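Local coordinates for putative polyphosphate kinase 2 (PDB 3CZP), which uses inorganic polyphosphate as phosphate donor to convert AMP to ADP and, less efficiently, GMP to GDP, with magnesium as cofactor, at residues Lys273-Gln279 against Arg476-Val480; Glu283-Leu287 against Leu483-Asp488; His299-Phe305 against Gly403-Phe409; Gly315-Val320 against Arg479-Leu483. One frame throughout, in Å; residues are numbered along the deposited sequence.

Contact 1. Residues Lys273-Gln279 against Arg476-Val480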
loop_
_atom_site.group_PDB
_atom_site.type_symbol
_atom_site.label_atom_id
_atom_site.label_comp_id
_atom_site.label_asym_id
_atom_site.label_seq_id
_atom_site.Cartn_x
_atom_site.Cartn_y
_atom_site.Cartn_z
ATOM N N LYS A 273 -7.176 43.729 -9.714
ATOM C CA LYS A 273 -7.724 43.204 -8.461
ATOM C C LYS A 273 -9.203 42.903 -8.598
ATOM O O LYS A 273 -9.641 41.848 -8.194
ATOM C CB LYS A 273 -7.501 44.141 -7.283
ATOM C CG LYS A 273 -6.074 44.627 -7.158
ATOM C CD LYS A 273 -5.790 45.252 -5.786
ATOM C CE LYS A 273 -4.322 45.615 -5.651
ATOM N NZ LYS A 273 -4.037 45.973 -4.248
ATOM N N ASP A 274 -9.963 43.805 -9.205
ATOM C CA ASP A 274 -11.408 43.592 -9.322
ATOM C C ASP A 274 -11.787 42.474 -10.352
ATOM O O ASP A 274 -12.679 41.569 -10.085
ATOM C CB ASP A 274 -12.108 44.908 -9.593
ATOM C CG ASP A 274 -12.133 45.802 -8.333
ATOM O OD1 ASP A 274 -13.059 45.642 -7.468
ATOM O OD2 ASP A 274 -11.224 46.666 -8.202
ATOM N N ALA A 275 -11.107 42.489 -11.512
ATOM C CA ALA A 275 -11.342 41.475 -12.531
ATOM C C ALA A 275 -10.968 40.087 -11.958
ATOM O O ALA A 275 -11.649 39.131 -12.210
ATOM C CB ALA A 275 -10.552 41.768 -13.804
ATOM N N TYR A 276 -9.915 40.024 -11.145
ATOM C CA TYR A 276 -9.508 38.798 -10.478
ATOM C C TYR A 276 -10.559 38.291 -9.524
ATOM O O TYR A 276 -10.867 37.135 -9.545
ATOM C CB TYR A 276 -8.190 39.014 -9.729
ATOM C CG TYR A 276 -7.804 37.903 -8.777
ATOM C CD1 TYR A 276 -7.337 36.659 -9.244
ATOM C CD2 TYR A 276 -7.877 38.095 -7.411
ATOM C CE1 TYR A 276 -6.970 35.649 -8.351
ATOM C CE2 TYR A 276 -7.529 37.100 -6.535
ATOM C CZ TYR A 276 -7.082 35.876 -7.011
ATOM O OH TYR A 276 -6.716 34.930 -6.099
ATOM N N LYS A 277 -11.141 39.140 -8.690
ATOM C CA LYS A 277 -11.986 38.587 -7.627
ATOM C C LYS A 277 -13.290 38.030 -8.190
ATOM O O LYS A 277 -13.783 37.018 -7.696
ATOM C CB LYS A 277 -12.189 39.595 -6.494
ATOM C CG LYS A 277 -10.846 40.137 -6.008
ATOM C CD LYS A 277 -10.754 40.431 -4.515
ATOM C CE LYS A 277 -9.492 41.322 -4.210
ATOM N NZ LYS A 277 -8.216 40.784 -4.867
ATOM N N GLU A 278 -13.810 38.673 -9.239
ATOM C CA GLU A 278 -15.038 38.254 -9.907
ATOM C C GLU A 278 -14.788 36.957 -10.655
ATOM O O GLU A 278 -15.523 35.987 -10.496
ATOM C CB GLU A 278 -15.534 39.330 -10.898
ATOM C CG GLU A 278 -15.917 40.686 -10.247
ATOM C CD GLU A 278 -16.630 41.672 -11.211
ATOM O OE1 GLU A 278 -17.301 41.192 -12.155
ATOM O OE2 GLU A 278 -16.545 42.914 -11.012
ATOM N N GLN A 279 -13.722 36.962 -11.458
ATOM C CA GLN A 279 -13.354 35.812 -12.276
ATOM C C GLN A 279 -12.968 34.641 -11.393
ATOM O O GLN A 279 -13.417 33.535 -11.645
ATOM C CB GLN A 279 -12.209 36.155 -13.242
ATOM C CG GLN A 279 -12.607 37.049 -14.418
ATOM C CD GLN A 279 -11.440 37.331 -15.354
ATOM O OE1 GLN A 279 -10.606 36.464 -15.624
ATOM N NE2 GLN A 279 -11.372 38.559 -15.841
ATOM N N ARG A 476 -2.456 36.508 -10.100
ATOM C CA ARG A 476 -3.893 36.598 -10.261
ATOM C C ARG A 476 -4.319 35.965 -11.580
ATOM O O ARG A 476 -5.278 35.178 -11.633
ATOM C CB ARG A 476 -4.324 38.055 -10.194
ATOM C CG ARG A 476 -4.085 38.712 -8.859
ATOM C CD ARG A 476 -4.633 40.111 -8.859
ATOM N NE ARG A 476 -4.749 40.614 -7.501
ATOM C CZ ARG A 476 -4.079 41.638 -6.994
ATOM N NH1 ARG A 476 -3.237 42.365 -7.729
ATOM N NH2 ARG A 476 -4.289 41.981 -5.730
ATOM N N PHE A 477 -3.579 36.302 -12.637
ATOM C CA PHE A 477 -3.826 35.794 -14.003
ATOM C C PHE A 477 -3.618 34.285 -13.995
ATOM O O PHE A 477 -4.488 33.509 -14.430
ATOM C CB PHE A 477 -2.867 36.507 -14.996
ATOM C CG PHE A 477 -2.934 35.986 -16.412
ATOM C CD1 PHE A 477 -3.771 36.589 -17.348
ATOM C CD2 PHE A 477 -2.171 34.894 -16.809
ATOM C CE1 PHE A 477 -3.845 36.132 -18.647
ATOM C CE2 PHE A 477 -2.250 34.403 -18.128
ATOM C CZ PHE A 477 -3.099 35.028 -19.045
ATOM N N ALA A 478 -2.469 33.877 -13.450
ATOM C CA ALA A 478 -2.107 32.458 -13.290
ATOM C C ALA A 478 -3.207 31.644 -12.583
ATOM O O ALA A 478 -3.648 30.584 -13.081
ATOM C CB ALA A 478 -0.762 32.327 -12.542
ATOM N N ARG A 479 -3.673 32.126 -11.430
ATOM C CA ARG A 479 -4.710 31.393 -10.697
ATOM C C ARG A 479 -5.997 31.147 -11.490
ATOM O O ARG A 479 -6.542 30.029 -11.495
ATOM C CB ARG A 479 -5.032 32.057 -9.367
ATOM C CG ARG A 479 -3.907 31.977 -8.318
ATOM C CD ARG A 479 -4.118 33.064 -7.285
ATOM N NE ARG A 479 -3.016 33.096 -6.321
ATOM C CZ ARG A 479 -2.880 34.042 -5.383
ATOM N NH1 ARG A 479 -3.791 34.998 -5.260
ATOM N NH2 ARG A 479 -1.848 34.020 -4.542
ATOM N N VAL A 480 -6.490 32.186 -12.146
ATOM C CA VAL A 480 -7.746 32.096 -12.893
ATOM C C VAL A 480 -7.582 31.188 -14.098
ATOM O O VAL A 480 -8.434 30.381 -14.388
ATOM C CB VAL A 480 -8.260 33.519 -13.298
ATOM C CG1 VAL A 480 -9.485 33.401 -14.169
ATOM C CG2 VAL A 480 -8.517 34.349 -12.004
#

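Contact 2. Residues Glu283-Leu287 against Leu483-Asp488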
loop_
_atom_site.group_PDB
_atom_site.type_symbol
_atom_site.label_atom_id
_atom_site.label_comp_id
_atom_site.label_asym_id
_atom_site.label_seq_id
_atom_site.Cartn_x
_atom_site.Cartn_y
_atom_site.Cartn_z
ATOM N N GLU A 283 -15.060 31.154 -11.511
ATOM C CA GLU A 283 -14.431 29.862 -11.872
ATOM C C GLU A 283 -14.448 28.803 -10.748
ATOM O O GLU A 283 -14.615 27.594 -11.026
ATOM C CB GLU A 283 -13.002 30.095 -12.436
ATOM C CG GLU A 283 -13.054 30.967 -13.762
ATOM C CD GLU A 283 -13.735 30.273 -14.935
ATOM O OE1 GLU A 283 -13.631 29.046 -15.021
ATOM O OE2 GLU A 283 -14.371 30.929 -15.776
ATOM N N GLN A 284 -14.304 29.255 -9.503
ATOM C CA GLN A 284 -14.467 28.396 -8.335
ATOM C C GLN A 284 -15.895 27.799 -8.262
ATOM O O GLN A 284 -16.038 26.576 -8.064
ATOM C CB GLN A 284 -14.089 29.155 -7.072
ATOM C CG GLN A 284 -12.580 29.442 -6.980
ATOM C CD GLN A 284 -12.216 30.277 -5.777
ATOM O OE1 GLN A 284 -13.000 31.126 -5.340
ATOM N NE2 GLN A 284 -11.019 30.032 -5.215
ATOM N N ALA A 285 -16.926 28.621 -8.484
ATOM C CA ALA A 285 -18.334 28.143 -8.553
ATOM C C ALA A 285 -18.555 27.148 -9.694
ATOM O O ALA A 285 -19.318 26.156 -9.562
ATOM C CB ALA A 285 -19.299 29.351 -8.698
ATOM N N ARG A 286 -17.900 27.419 -10.828
ATOM C CA ARG A 286 -18.042 26.590 -12.031
ATOM C C ARG A 286 -17.419 25.238 -11.731
ATOM O O ARG A 286 -18.029 24.211 -11.995
ATOM C CB ARG A 286 -17.343 27.260 -13.222
ATOM C CG ARG A 286 -17.570 26.595 -14.564
ATOM C CD ARG A 286 -16.870 27.380 -15.629
ATOM N NE ARG A 286 -16.646 26.622 -16.857
ATOM C CZ ARG A 286 -15.660 26.876 -17.712
ATOM N NH1 ARG A 286 -14.772 27.834 -17.467
ATOM N NH2 ARG A 286 -15.526 26.150 -18.807
ATOM N N LEU A 287 -16.232 25.241 -11.126
ATOM C CA LEU A 287 -15.573 23.976 -10.734
ATOM C C LEU A 287 -16.417 23.206 -9.731
ATOM O O LEU A 287 -16.611 22.026 -9.913
ATOM C CB LEU A 287 -14.164 24.180 -10.156
ATOM C CG LEU A 287 -13.471 22.877 -9.655
ATOM C CD1 LEU A 287 -13.268 21.913 -10.810
ATOM C CD2 LEU A 287 -12.169 23.157 -8.997
ATOM N N LEU A 483 -7.719 27.500 -12.944
ATOM C CA LEU A 483 -9.095 27.105 -12.676
ATOM C C LEU A 483 -9.858 26.984 -14.008
ATOM O O LEU A 483 -10.488 25.967 -14.263
ATOM C CB LEU A 483 -9.788 28.098 -11.745
ATOM C CG LEU A 483 -9.661 27.870 -10.228
ATOM C CD1 LEU A 483 -9.754 29.207 -9.537
ATOM C CD2 LEU A 483 -10.731 26.927 -9.705
ATOM N N ARG A 484 -9.751 27.986 -14.873
ATOM C CA ARG A 484 -10.515 27.949 -16.132
ATOM C C ARG A 484 -10.185 26.718 -16.994
ATOM O O ARG A 484 -11.067 26.139 -17.608
ATOM C CB ARG A 484 -10.261 29.168 -16.937
ATOM C CG ARG A 484 -11.223 29.369 -18.087
ATOM C CD ARG A 484 -10.915 30.673 -18.784
ATOM N NE ARG A 484 -11.390 31.862 -18.089
ATOM C CZ ARG A 484 -10.624 32.867 -17.632
ATOM N NH1 ARG A 484 -11.195 33.917 -17.065
ATOM N NH2 ARG A 484 -9.287 32.807 -17.688
ATOM N N THR A 485 -8.907 26.350 -17.031
ATOM C CA THR A 485 -8.458 25.190 -17.773
ATOM C C THR A 485 -9.031 23.886 -17.244
ATOM O O THR A 485 -9.489 23.015 -18.022
ATOM C CB THR A 485 -6.935 25.057 -17.776
ATOM O OG1 THR A 485 -6.328 26.245 -18.300
ATOM C CG2 THR A 485 -6.515 23.832 -18.635
ATOM N N ILE A 486 -8.942 23.701 -15.943
ATOM C CA ILE A 486 -9.573 22.561 -15.313
ATOM C C ILE A 486 -11.034 22.468 -15.744
ATOM O O ILE A 486 -11.453 21.448 -16.248
ATOM C CB ILE A 486 -9.422 22.590 -13.779
ATOM C CG1 ILE A 486 -7.942 22.362 -13.405
ATOM C CG2 ILE A 486 -10.244 21.509 -13.090
ATOM C CD1 ILE A 486 -7.694 22.641 -11.957
ATOM N N ASN A 487 -11.780 23.554 -15.564
ATOM C CA ASN A 487 -13.178 23.629 -15.912
ATOM C C ASN A 487 -13.437 23.367 -17.390
ATOM O O ASN A 487 -14.369 22.633 -17.721
ATOM C CB ASN A 487 -13.744 25.029 -15.554
ATOM C CG ASN A 487 -13.804 25.296 -14.022
ATOM O OD1 ASN A 487 -13.815 24.365 -13.221
ATOM N ND2 ASN A 487 -13.873 26.579 -13.632
ATOM N N ASP A 488 -12.649 23.997 -18.280
ATOM C CA ASP A 488 -12.781 23.712 -19.744
ATOM C C ASP A 488 -12.580 22.194 -20.016
ATOM O O ASP A 488 -13.282 21.606 -20.839
ATOM C CB ASP A 488 -11.739 24.474 -20.591
ATOM C CG ASP A 488 -11.976 25.956 -20.649
ATOM O OD1 ASP A 488 -13.068 26.427 -20.251
ATOM O OD2 ASP A 488 -11.039 26.660 -21.122
HETATM O O HOH W 1 -13.778 33.646 -15.741
HETATM O O HOH W 2 -13.955 29.106 -20.582
#

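Contact 3. Residues His299-Phe305 against Gly403-Phe409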
loop_
_atom_site.group_PDB
_atom_site.type_symbol
_atom_site.label_atom_id
_atom_site.label_comp_id
_atom_site.label_asym_id
_atom_site.label_seq_id
_atom_site.Cartn_x
_atom_site.Cartn_y
_atom_site.Cartn_z
ATOM N N HIS A 299 -16.113 9.607 -14.249
ATOM C CA HIS A 299 -14.816 10.194 -14.452
ATOM C C HIS A 299 -14.012 10.339 -13.168
ATOM O O HIS A 299 -14.491 10.116 -12.061
ATOM C CB HIS A 299 -14.983 11.609 -15.062
ATOM C CG HIS A 299 -15.550 11.610 -16.454
ATOM N ND1 HIS A 299 -14.830 11.181 -17.557
ATOM C CD2 HIS A 299 -16.765 11.972 -16.918
ATOM C CE1 HIS A 299 -15.583 11.287 -18.640
ATOM N NE2 HIS A 299 -16.764 11.757 -18.277
ATOM N N SER A 300 -12.767 10.755 -13.343
ATOM C CA SER A 300 -12.039 11.338 -12.237
ATOM C C SER A 300 -11.123 12.415 -12.829
ATOM O O SER A 300 -11.093 12.594 -14.030
ATOM C CB SER A 300 -11.312 10.253 -11.415
ATOM O OG SER A 300 -10.429 9.577 -12.252
ATOM N N LEU A 301 -10.405 13.135 -11.966
ATOM C CA LEU A 301 -9.589 14.249 -12.409
ATOM C C LEU A 301 -8.188 14.068 -11.882
ATOM O O LEU A 301 -8.007 13.692 -10.732
ATOM C CB LEU A 301 -10.210 15.574 -11.933
ATOM C CG LEU A 301 -9.703 16.955 -12.372
ATOM C CD1 LEU A 301 -9.823 17.079 -13.854
ATOM C CD2 LEU A 301 -10.570 18.054 -11.684
ATOM N N VAL A 302 -7.213 14.309 -12.755
ATOM C CA VAL A 302 -5.788 14.476 -12.369
ATOM C C VAL A 302 -5.299 15.812 -12.851
ATOM O O VAL A 302 -5.339 16.092 -14.062
ATOM C CB VAL A 302 -4.919 13.314 -12.929
ATOM C CG1 VAL A 302 -3.420 13.572 -12.692
ATOM C CG2 VAL A 302 -5.343 12.004 -12.267
ATOM N N ALA A 303 -4.834 16.640 -11.900
ATOM C CA ALA A 303 -4.148 17.927 -12.172
ATOM C C ALA A 303 -2.703 17.845 -11.784
ATOM O O ALA A 303 -2.362 17.610 -10.623
ATOM C CB ALA A 303 -4.831 19.109 -11.475
ATOM N N VAL A 304 -1.836 18.003 -12.767
ATOM C CA VAL A 304 -0.410 17.994 -12.564
ATOM C C VAL A 304 0.146 19.420 -12.546
ATOM O O VAL A 304 -0.168 20.217 -13.440
ATOM C CB VAL A 304 0.289 17.257 -13.721
ATOM C CG1 VAL A 304 1.764 17.652 -13.748
ATOM C CG2 VAL A 304 0.053 15.693 -13.643
ATOM N N PHE A 305 0.961 19.747 -11.555
ATOM C CA PHE A 305 1.611 21.072 -11.492
ATOM C C PHE A 305 3.121 21.012 -11.494
ATOM O O PHE A 305 3.727 20.377 -10.631
ATOM C CB PHE A 305 1.181 21.836 -10.220
ATOM C CG PHE A 305 -0.224 22.320 -10.246
ATOM C CD1 PHE A 305 -0.521 23.645 -10.614
ATOM C CD2 PHE A 305 -1.266 21.474 -9.898
ATOM C CE1 PHE A 305 -1.826 24.082 -10.625
ATOM C CE2 PHE A 305 -2.611 21.896 -9.951
ATOM C CZ PHE A 305 -2.894 23.184 -10.279
ATOM N N GLY A 403 -11.258 7.094 -18.606
ATOM C CA GLY A 403 -12.179 8.247 -18.363
ATOM C C GLY A 403 -11.603 9.272 -17.372
ATOM O O GLY A 403 -12.293 10.172 -16.914
ATOM N N ILE A 404 -10.325 9.138 -17.030
ATOM C CA ILE A 404 -9.659 10.113 -16.179
ATOM C C ILE A 404 -9.338 11.323 -17.017
ATOM O O ILE A 404 -8.792 11.221 -18.107
ATOM C CB ILE A 404 -8.375 9.551 -15.495
ATOM C CG1 ILE A 404 -8.722 8.225 -14.762
ATOM C CG2 ILE A 404 -7.747 10.603 -14.609
ATOM C CD1 ILE A 404 -7.658 7.682 -13.790
ATOM N N ILE A 405 -9.716 12.477 -16.479
ATOM C CA ILE A 405 -9.440 13.783 -17.057
ATOM C C ILE A 405 -8.088 14.269 -16.605
ATOM O O ILE A 405 -7.886 14.535 -15.455
ATOM C CB ILE A 405 -10.536 14.780 -16.642
ATOM C CG1 ILE A 405 -11.925 14.236 -17.034
ATOM C CG2 ILE A 405 -10.309 16.192 -17.273
ATOM C CD1 ILE A 405 -13.042 15.040 -16.446
ATOM N N VAL A 406 -7.162 14.419 -17.527
ATOM C CA VAL A 406 -5.802 14.781 -17.198
ATOM C C VAL A 406 -5.471 16.233 -17.653
ATOM O O VAL A 406 -5.536 16.578 -18.863
ATOM C CB VAL A 406 -4.860 13.774 -17.832
ATOM C CG1 VAL A 406 -3.421 14.159 -17.599
ATOM C CG2 VAL A 406 -5.196 12.336 -17.334
ATOM N N VAL A 407 -5.137 17.079 -16.676
ATOM C CA VAL A 407 -4.772 18.466 -16.934
ATOM C C VAL A 407 -3.338 18.690 -16.438
ATOM O O VAL A 407 -2.998 18.217 -15.365
ATOM C CB VAL A 407 -5.818 19.398 -16.280
ATOM C CG1 VAL A 407 -5.550 20.813 -16.667
ATOM C CG2 VAL A 407 -7.275 19.016 -16.814
ATOM N N LYS A 408 -2.493 19.362 -17.226
ATOM C CA LYS A 408 -1.066 19.533 -16.914
ATOM C C LYS A 408 -0.625 20.999 -17.043
ATOM O O LYS A 408 -0.786 21.609 -18.095
ATOM C CB LYS A 408 -0.232 18.689 -17.899
ATOM C CG LYS A 408 -0.387 17.178 -17.767
ATOM C CD LYS A 408 0.582 16.452 -18.694
ATOM C CE LYS A 408 0.218 16.540 -20.165
ATOM N NZ LYS A 408 1.020 15.585 -21.093
ATOM N N PHE A 409 -0.045 21.555 -15.987
ATOM C CA PHE A 409 0.331 22.964 -15.949
ATOM C C PHE A 409 1.846 23.141 -15.809
ATOM O O PHE A 409 2.467 22.569 -14.923
ATOM C CB PHE A 409 -0.372 23.673 -14.756
ATOM C CG PHE A 409 -1.909 23.680 -14.833
ATOM C CD1 PHE A 409 -2.584 24.498 -15.742
ATOM C CD2 PHE A 409 -2.658 22.865 -14.016
ATOM C CE1 PHE A 409 -3.933 24.489 -15.825
ATOM C CE2 PHE A 409 -4.032 22.887 -14.087
ATOM C CZ PHE A 409 -4.665 23.689 -14.989
#

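Contact 4. Residues Gly315-Val320 against Arg479-Leu483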
loop_
_atom_site.group_PDB
_atom_site.type_symbol
_atom_site.label_atom_id
_atom_site.label_comp_id
_atom_site.label_asym_id
_atom_site.label_seq_id
_atom_site.Cartn_x
_atom_site.Cartn_y
_atom_site.Cartn_z
ATOM N N GLY A 315 0.153 28.359 -4.388
ATOM C CA GLY A 315 -0.908 29.324 -4.415
ATOM C C GLY A 315 -1.977 28.978 -5.419
ATOM O O GLY A 315 -3.161 29.053 -5.090
ATOM N N ALA A 316 -1.570 28.613 -6.644
ATOM C CA ALA A 316 -2.555 28.165 -7.668
ATOM C C ALA A 316 -3.325 26.955 -7.187
ATOM O O ALA A 316 -4.534 26.848 -7.395
ATOM C CB ALA A 316 -1.910 27.892 -9.046
ATOM N N ILE A 317 -2.632 26.025 -6.556
ATOM C CA ILE A 317 -3.279 24.801 -6.090
ATOM C C ILE A 317 -4.332 25.131 -5.033
ATOM O O ILE A 317 -5.409 24.545 -5.018
ATOM C CB ILE A 317 -2.225 23.814 -5.491
ATOM C CG1 ILE A 317 -1.482 23.068 -6.578
ATOM C CG2 ILE A 317 -2.821 22.817 -4.524
ATOM C CD1 ILE A 317 -0.396 22.207 -6.063
ATOM N N ARG A 318 -4.034 26.059 -4.146
ATOM C CA ARG A 318 -4.979 26.326 -3.072
ATOM C C ARG A 318 -6.238 27.066 -3.546
ATOM O O ARG A 318 -7.288 26.934 -2.933
ATOM C CB ARG A 318 -4.340 27.089 -1.906
ATOM C CG ARG A 318 -4.935 26.658 -0.509
ATOM C CD ARG A 318 -4.939 27.780 0.477
ATOM N NE ARG A 318 -5.874 28.844 0.097
ATOM C CZ ARG A 318 -5.858 30.079 0.589
ATOM N NH1 ARG A 318 -4.951 30.464 1.489
ATOM N NH2 ARG A 318 -6.749 30.960 0.168
ATOM N N ARG A 319 -6.128 27.871 -4.601
ATOM C CA ARG A 319 -7.327 28.526 -5.152
ATOM C C ARG A 319 -8.276 27.485 -5.828
ATOM O O ARG A 319 -9.495 27.709 -5.929
ATOM C CB ARG A 319 -6.966 29.659 -6.103
ATOM C CG ARG A 319 -6.210 30.879 -5.472
ATOM C CD ARG A 319 -6.742 31.204 -4.109
ATOM N NE ARG A 319 -5.929 32.178 -3.392
ATOM C CZ ARG A 319 -4.766 31.929 -2.790
ATOM N NH1 ARG A 319 -4.234 30.717 -2.785
ATOM N NH2 ARG A 319 -4.139 32.916 -2.164
ATOM N N VAL A 320 -7.715 26.365 -6.275
ATOM C CA VAL A 320 -8.538 25.226 -6.741
ATOM C C VAL A 320 -9.186 24.551 -5.533
ATOM O O VAL A 320 -10.390 24.299 -5.526
ATOM C CB VAL A 320 -7.668 24.196 -7.523
ATOM C CG1 VAL A 320 -8.459 22.878 -7.864
ATOM C CG2 VAL A 320 -7.102 24.871 -8.762
ATOM N N ARG A 479 -3.673 32.126 -11.430
ATOM C CA ARG A 479 -4.710 31.393 -10.697
ATOM C C ARG A 479 -5.997 31.147 -11.490
ATOM O O ARG A 479 -6.542 30.029 -11.495
ATOM C CB ARG A 479 -5.032 32.057 -9.367
ATOM C CG ARG A 479 -3.907 31.977 -8.318
ATOM C CD ARG A 479 -4.118 33.064 -7.285
ATOM N NE ARG A 479 -3.016 33.096 -6.321
ATOM C CZ ARG A 479 -2.880 34.042 -5.383
ATOM N NH1 ARG A 479 -3.791 34.998 -5.260
ATOM N NH2 ARG A 479 -1.848 34.020 -4.542
ATOM N N VAL A 480 -6.490 32.186 -12.146
ATOM C CA VAL A 480 -7.746 32.096 -12.893
ATOM C C VAL A 480 -7.582 31.188 -14.098
ATOM O O VAL A 480 -8.434 30.381 -14.388
ATOM C CB VAL A 480 -8.260 33.519 -13.298
ATOM C CG1 VAL A 480 -9.485 33.401 -14.169
ATOM C CG2 VAL A 480 -8.517 34.349 -12.004
ATOM N N LYS A 481 -6.459 31.295 -14.786
ATOM C CA LYS A 481 -6.161 30.424 -15.922
ATOM C C LYS A 481 -6.125 28.915 -15.533
ATOM O O LYS A 481 -6.676 28.061 -16.236
ATOM C CB LYS A 481 -4.850 30.872 -16.569
ATOM C CG LYS A 481 -4.402 30.017 -17.703
ATOM C CD LYS A 481 -3.307 30.651 -18.512
ATOM C CE LYS A 481 -3.050 29.866 -19.830
ATOM N NZ LYS A 481 -2.352 30.687 -20.863
ATOM N N VAL A 482 -5.556 28.612 -14.372
ATOM C CA VAL A 482 -5.500 27.237 -13.868
ATOM C C VAL A 482 -6.918 26.715 -13.657
ATOM O O VAL A 482 -7.290 25.639 -14.151
ATOM C CB VAL A 482 -4.658 27.149 -12.530
ATOM C CG1 VAL A 482 -4.951 25.865 -11.808
ATOM C CG2 VAL A 482 -3.129 27.272 -12.814
ATOM N N LEU A 483 -7.719 27.500 -12.944
ATOM C CA LEU A 483 -9.095 27.105 -12.676
ATOM C C LEU A 483 -9.858 26.984 -14.008
ATOM O O LEU A 483 -10.488 25.967 -14.263
ATOM C CB LEU A 483 -9.788 28.098 -11.745
ATOM C CG LEU A 483 -9.661 27.870 -10.228
ATOM C CD1 LEU A 483 -9.754 29.207 -9.537
ATOM C CD2 LEU A 483 -10.731 26.927 -9.705
HETATM O O HOH W 3 -5.320 28.532 -9.042
#

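Contact 1. Residues Lys273-Gln279 against Arg476-Val480
Tyr276 holds its CG anti to the main-chain nitrogen (chi1 168°), and Arg476 turns its CG beside the nitrogen (chi1 -65°) before extending, which brings the two together, the side chains crossing at about a right angle. Arg476 CG sits over one face of the phenol ring, 3.9 Å from the Tyr276 centroid, in a CH-pi contact. Tyrosine suits this place because its carbon framework accepts aliphatic neighbours, including Val480 CG2 3.8 Å from Tyr276 CD1, while its hydroxyl reaches a polar partner. That partner is Arg479, whose NH1 donates to Tyr276 OH over 3.0 Å. The methylene chain of Lys273 crosses the Arg476 guanidinium with Lys273 CG over one face, 3.5 Å from Arg476 NH2. Lys273 NZ and Lys277 NZ stay 4.3 and 4.2 Å from Arg476 NH2, like charges at an exposed border. The nearly parallel axes lie 10.0 Å apart. Leu271 touches Arg476, Gln279 and Val480, and Ala478 packs on strand 467-471, placing helix 475-496 between that strand and helix 273-292.

Contact 2. Residues Glu283-Leu287 against Leu483-Asp488
Arg286 reaches over Asn487 and belongs to a salt-bridge network with Glu283, Arg484 and Asp488 (the Glu283-Arg484 link being long) that joins two helices of the P-loop-type PPK2 domain. Its CB starts 3.6 Å from Asn487 ND2, and CG and CD continue past the same amide nitrogen. NE lies near Asn487 CB and forms a salt bridge with Glu491. At CZ the guanidinium lays the centre of one face on Asn487 CB, 3.4 Å from CZ. NH1 turns back along its own helix to the syn lone pair of Glu283 OE1 at 3.0 Å, whereas NH2 crosses to Asp488 OD1 at 2.9 Å. Arginine thus serves both helices. Asparagine suits the buried position opposite because one ND2 supplies two bonds: 2.8 Å to Glu283 OE1, on the anti side of the carboxylate, and 2.9 Å to Glu283 O. Leu483 and Ile486 provide the apolar flank for Leu287. Glu283 O is gripped twice, since Leu287 N and Asn487 ND2 approach it from opposite faces of its plane.

Contact 3. Residues His299-Phe305 against Gly403-Phe409
Leu301 to Phe305 and Ile405 to Phe409 run parallel in one-to-one register, the pairing of the first and fourth strands of a five-stranded P-loop-type sheet of order 2-3-1-4-5. Val302 and Val304 each give their N and O to this ladder, and the bond from Val302 N to Ile405 O, 2.8 Å long at 179°, is practically straight. On the face with Leu301, Ala303 and Phe305, branched and aromatic residues meet helix 475-496: Leu301 CD1 lies 3.6 Å from Ile405 CG2, and Phe409 CD2 comes over one face of the Phe305 ring, 3.7 Å from CE1, with the ring planes 31° apart. Small Ala303 sits beside Val407. On the other face Val302 CG2 touches Ile404 CG2 at 3.6 Å, and Ser300 OG packs on Ile404 CG1. Here the buried Lys408 lends only its CG to Val304; its ammonium is satisfied by Glu396, Tyr368 and the carbonyl of Thr460. Gly403 ends the preceding helix in a Schellman motif with positive phi, a conformation glycine adopts without strain. His299, just before the first strand, ties two other elements: NE2 bonds to Asp497, beyond helix 475-496, and ND1 donates to Gly403 O at 2.8 Å, where helix 382-402 ends, the oxygen lying in the imidazole plane and offering a lone pair in its own carbonyl plane.

Contact 4. Residues Gly315-Val320 against Arg479-Leu483
Arg319 lies with one guanidinium face flat on that of Arg479, centres 3.8 Å apart and planes at 24°, while Arg318 NH2, salt-bridged to Asp322, stands over the centre of its opposite face. At the edge of the Arg479 group is the hydroxyl of Tyr276. This stack tops the packing of helix 313-321, which, as in P-loop NTPases, leads on from the phosphate-binding loop, against helix 475-496 at a 54° crossing. The bend of Arg319 at chi2 (-39°) turns its flat end onto the guanidinium of the extended Arg479, and the stems meet, Arg319 CG 3.5 Å from Arg479 CD. Stacking probably eases the like charges, since the N-H bonds point outward in the planes. Alanine suits the tight end of the crossing, where the CA atoms of Ala316 and Arg479 approach to 4.9 Å. Deeper in, Ala316 CB meets Val482 CG2 at 4.0 Å, beside Phe305. Arg318 also packs on Arg26 of the second subunit. Farther along, Val320 CG2 rests 3.9 Å from Val482 CG1.

Overall arrangement
Contact 3 is the buried core, a backbone ladder in the sheet centre; contacts 1, 2 and 4 are partly buried helix packing on one side of it. All three use helix 475-496: contacts 1 and 2 join it to helix 273-292 at successive levels, about 12 Å apart between centres, and contact 4 joins it to helix 313-321. Toward the sheet the chemistry is apolar, with Phe305 and Phe409 touching Val482 and Thr485. Outward it becomes polar and charged: a tyrosine between two arginines in contact 1, a paired-charge network in contact 2, stacked arginines in contact 4. Gln279 with Arg484, and Gln284 with the Arg319 carbonyl, link the helix contacts to one another.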